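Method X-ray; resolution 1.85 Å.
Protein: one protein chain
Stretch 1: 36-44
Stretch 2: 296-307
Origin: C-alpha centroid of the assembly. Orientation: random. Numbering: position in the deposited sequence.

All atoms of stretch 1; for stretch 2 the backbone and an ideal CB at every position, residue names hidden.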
# COMPACT_ATOMS: atom_id res chain seq x y z
N GLY A 36 8.33 -19.51 8.74
CA GLY A 36 7.63 -18.43 9.51
C GLY A 36 6.28 -18.12 8.82
O GLY A 36 5.27 -18.00 9.49
N LEU A 37 6.27 -17.98 7.51
CA LEU A 37 5.00 -17.71 6.75
C LEU A 37 4.17 -18.93 6.54
O LEU A 37 2.97 -18.82 6.40
CB LEU A 37 5.29 -17.08 5.34
CG LEU A 37 6.09 -15.77 5.27
CD1 LEU A 37 6.13 -15.31 3.84
CD2 LEU A 37 5.56 -14.63 6.16
N GLY A 38 4.77 -20.11 6.46
CA GLY A 38 4.01 -21.34 6.24
C GLY A 38 3.67 -21.63 4.79
O GLY A 38 2.77 -22.43 4.51
N VAL A 39 4.38 -21.00 3.85
CA VAL A 39 4.14 -21.19 2.44
C VAL A 39 5.39 -21.11 1.63
O VAL A 39 6.38 -20.47 2.06
CB VAL A 39 3.13 -20.12 1.90
CG1 VAL A 39 1.77 -20.30 2.52
CG2 VAL A 39 3.64 -18.71 2.13
N PRO A 40 5.36 -21.67 0.40
CA PRO A 40 6.44 -21.45 -0.53
C PRO A 40 6.52 -19.93 -0.89
O PRO A 40 5.49 -19.27 -0.88
CB PRO A 40 6.03 -22.24 -1.78
CG PRO A 40 4.97 -23.14 -1.34
CD PRO A 40 4.30 -22.52 -0.18
N VAL A 41 7.71 -19.46 -1.15
CA VAL A 41 7.99 -18.05 -1.50
C VAL A 41 8.80 -18.09 -2.76
O VAL A 41 9.70 -18.92 -2.92
CB VAL A 41 8.72 -17.36 -0.36
CG1 VAL A 41 9.18 -16.00 -0.74
CG2 VAL A 41 7.86 -17.25 0.85
N VAL A 42 8.50 -17.17 -3.68
CA VAL A 42 9.35 -16.83 -4.81
C VAL A 42 10.06 -15.55 -4.57
O VAL A 42 9.44 -14.45 -4.31
CB VAL A 42 8.53 -16.70 -6.08
CG1 VAL A 42 9.40 -16.56 -7.30
CG2 VAL A 42 7.63 -17.93 -6.22
N LEU A 43 11.36 -15.64 -4.64
CA LEU A 43 12.21 -14.48 -4.41
C LEU A 43 12.71 -13.73 -5.65
O LEU A 43 12.60 -12.51 -5.67
CB LEU A 43 13.40 -14.81 -3.54
CG LEU A 43 13.15 -15.23 -2.09
CD1 LEU A 43 14.46 -15.66 -1.40
CD2 LEU A 43 12.49 -14.09 -1.30
N ARG A 44 13.27 -14.41 -6.65
CA ARG A 44 13.96 -13.68 -7.74
C ARG A 44 12.96 -12.88 -8.55
O ARG A 44 11.85 -13.36 -8.90
CB ARG A 44 14.73 -14.56 -8.71
CG ARG A 44 15.94 -15.16 -7.99
CD ARG A 44 16.67 -16.16 -8.86
NE ARG A 44 17.65 -16.85 -8.02
CZ ARG A 44 18.46 -17.82 -8.45
NH1 ARG A 44 18.47 -18.23 -9.73
NH2 ARG A 44 19.27 -18.38 -7.55
N UNK A 296 -3.04 -26.34 -6.46
CA UNK A 296 -3.56 -26.15 -5.11
C UNK A 296 -2.61 -25.48 -4.10
O UNK A 296 -3.03 -25.09 -3.06
CB UNK A 296 -3.97 -27.52 -4.56
N UNK A 297 -1.37 -25.25 -4.47
CA UNK A 297 -0.42 -24.55 -3.63
C UNK A 297 -0.77 -23.07 -3.47
O UNK A 297 -1.17 -22.43 -4.42
CB UNK A 297 0.99 -24.69 -4.21
N UNK A 298 -0.59 -22.55 -2.27
CA UNK A 298 -0.62 -21.09 -2.02
C UNK A 298 0.82 -20.55 -2.03
O UNK A 298 1.66 -21.00 -1.21
CB UNK A 298 -1.30 -20.77 -0.69
N UNK A 299 1.10 -19.62 -2.95
CA UNK A 299 2.44 -19.11 -3.28
C UNK A 299 2.58 -17.64 -2.91
O UNK A 299 1.69 -16.84 -3.24
CB UNK A 299 2.73 -19.30 -4.77
N UNK A 300 3.64 -17.29 -2.17
CA UNK A 300 3.92 -15.94 -1.80
C UNK A 300 5.04 -15.38 -2.67
O UNK A 300 6.16 -15.95 -2.78
CB UNK A 300 4.28 -15.86 -0.32
N UNK A 301 4.80 -14.18 -3.20
CA UNK A 301 5.78 -13.50 -4.09
C UNK A 301 6.42 -12.33 -3.37
O UNK A 301 5.71 -11.45 -2.88
CB UNK A 301 5.11 -13.01 -5.38
N UNK A 302 7.74 -12.34 -3.22
CA UNK A 302 8.43 -11.24 -2.64
C UNK A 302 8.43 -10.04 -3.60
O UNK A 302 8.84 -10.13 -4.75
CB UNK A 302 9.86 -11.65 -2.27
N UNK A 303 7.93 -8.93 -3.12
CA UNK A 303 7.95 -7.68 -3.88
C UNK A 303 9.13 -6.83 -3.48
O UNK A 303 9.25 -5.71 -3.93
CB UNK A 303 6.65 -6.90 -3.68
N UNK A 304 10.04 -7.35 -2.61
CA UNK A 304 11.22 -6.64 -2.17
C UNK A 304 12.55 -7.14 -2.77
O UNK A 304 13.45 -6.35 -2.98
CB UNK A 304 11.29 -6.72 -0.64
N UNK A 305 12.71 -8.45 -2.92
CA UNK A 305 14.03 -8.96 -3.27
C UNK A 305 14.60 -8.32 -4.55
O UNK A 305 15.74 -7.94 -4.58
CB UNK A 305 13.96 -10.48 -3.44
N UNK A 306 13.78 -8.17 -5.56
CA UNK A 306 14.18 -7.45 -6.84
C UNK A 306 14.80 -6.13 -6.56
O UNK A 306 15.77 -5.75 -7.21
CB UNK A 306 12.98 -7.23 -7.76
N UNK A 307 14.27 -5.35 -5.58
CA UNK A 307 14.77 -4.04 -5.34
C UNK A 307 16.23 -4.02 -4.89
O UNK A 307 16.89 -2.99 -4.97
CB UNK A 307 13.89 -3.35 -4.30

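Position 296 lies beyond the reach of stretch 1, and its phi of 95° by itself favours glycine; Gly296 is deposited. At 297 the ideal CB points sideways, 5.1 Å from Pro40 CG, so any modest side chain with a carbon to lay on the proline ring would do. Thr297 does this with its methyl, CG2 to Pro40 CG at 3.7 Å.

Position 298 begins the strand. Its CB points sideways, 4.5 Å from Val39 CG1, and many side chains would be tolerated, a beta-branched one among them. Ile298 touches only loosely, CG2 to Val39 CG1 at 4.4 Å. Its backbone O, 3.2 Å from Pro40 CD, finds no hydrogen-bond partner, since proline has no N-H to give.

At 299 the CB points away, yet Pro40 and Val42 offer apolar surface to a chain long enough to turn back. Leucine, isoleucine or methionine could try; Leu299, with chi1 t and chi2 p, brings CD1 to 3.8 Å from Pro40 CB and 3.7 Å from Val42 CG2.

Position 300 pairs with Val41 in a parallel bridge, and its backbone is held through both its N and its O, which bond to the residues flanking Val41: its N donates to Pro40 O (3.0 Å) and its O accepts from Val42 N (2.8 Å). The CB shares a face with Val41, 3.8 Å from Val39 CG2, with Leu37 farther along. A broad, flat or long apolar group suits this. Tyr300 has more of its surface covered by the other stretch than any other residue of the contact: Leu37 CD1 sits over the ring face, 3.8 Å from the ring centroid in a CH-pi contact, and Val39 CG2 meets Tyr300 CB at 3.8 Å.

Position 301 bridges to Val42, on the other face of the sheet. A branched apolar chain fits, and Leu301 packs CD2 at 3.8 Å from Val42 CB.

At 302 the backbone N donates to Val42 O (2.9 Å), while the CB points toward stretch 1, 3.7 Å from Leu43 CD2. That crowding favours something small. Ser302 fits, and its OG also accepts from the backbone N of 304 (3.2 Å) and the backbone N of 305 (3.1 Å), bracing the turn that follows the strand.

Positions 303 and 304 meet nothing of stretch 1, which leaves their choice open; they are Leu303 and Ile304. At 305 the ideal CB is 3.3 Å from Leu43 O, leaving little room for growth in that direction, and Ala305 stops there. Position 306 points sideways into space free of stretch 1, so a long chain is allowed; Arg306 uses its backbone N to reach a water that also donates to Leu43 O and Ser302 O. Position 307 is out of reach and holds His307.

Stretch 2, residues 296-307: GTILYLSLIARH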
# COMPACT_ATOMS: atom_id res chain seq x y z
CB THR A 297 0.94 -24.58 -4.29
OG1 THR A 297 1.28 -25.94 -4.60
CG2 THR A 297 2.03 -23.92 -3.41
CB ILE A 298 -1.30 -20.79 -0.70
CG1 ILE A 298 -2.75 -21.36 -0.72
CG2 ILE A 298 -1.28 -19.29 -0.44
CD1 ILE A 298 -3.56 -21.10 0.55
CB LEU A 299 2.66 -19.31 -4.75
CG LEU A 299 4.03 -19.11 -5.33
CD1 LEU A 299 5.02 -20.14 -4.73
CD2 LEU A 299 4.00 -19.21 -6.83
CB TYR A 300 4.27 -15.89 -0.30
CG TYR A 300 4.53 -14.54 0.35
CD1 TYR A 300 5.75 -13.92 0.29
CD2 TYR A 300 3.53 -13.89 0.99
CE1 TYR A 300 5.96 -12.69 0.91
CE2 TYR A 300 3.72 -12.68 1.61
CZ TYR A 300 4.92 -12.11 1.61
OH TYR A 300 5.09 -10.90 2.20
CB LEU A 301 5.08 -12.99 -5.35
CG LEU A 301 4.19 -13.97 -6.12
CD1 LEU A 301 3.55 -13.32 -7.34
CD2 LEU A 301 5.09 -15.09 -6.60
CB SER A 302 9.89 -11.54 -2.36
OG SER A 302 10.55 -10.37 -1.82
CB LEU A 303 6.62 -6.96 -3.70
CG LEU A 303 5.38 -7.71 -4.13
CD1 LEU A 303 4.07 -6.95 -3.86
CD2 LEU A 303 5.34 -8.15 -5.57
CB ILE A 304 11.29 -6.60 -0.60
CG1 ILE A 304 10.19 -5.64 -0.03
CG2 ILE A 304 12.64 -6.18 -0.03
CD1 ILE A 304 9.83 -5.74 1.45
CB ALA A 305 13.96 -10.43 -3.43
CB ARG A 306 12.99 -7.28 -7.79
CG ARG A 306 13.34 -6.81 -9.19
CD ARG A 306 12.17 -6.87 -10.16
NE ARG A 306 12.72 -6.96 -11.51
CZ ARG A 306 13.14 -5.93 -12.26
NH1 ARG A 306 13.06 -4.67 -11.84
NH2 ARG A 306 13.68 -6.17 -13.44
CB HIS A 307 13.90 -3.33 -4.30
CG HIS A 307 12.47 -3.18 -4.76
ND1 HIS A 307 11.45 -2.84 -3.89
CD2 HIS A 307 11.89 -3.34 -5.98
CE1 HIS A 307 10.33 -2.77 -4.57
NE2 HIS A 307 10.56 -3.05 -5.83
O HOH W 1 11.40 -9.93 -5.97
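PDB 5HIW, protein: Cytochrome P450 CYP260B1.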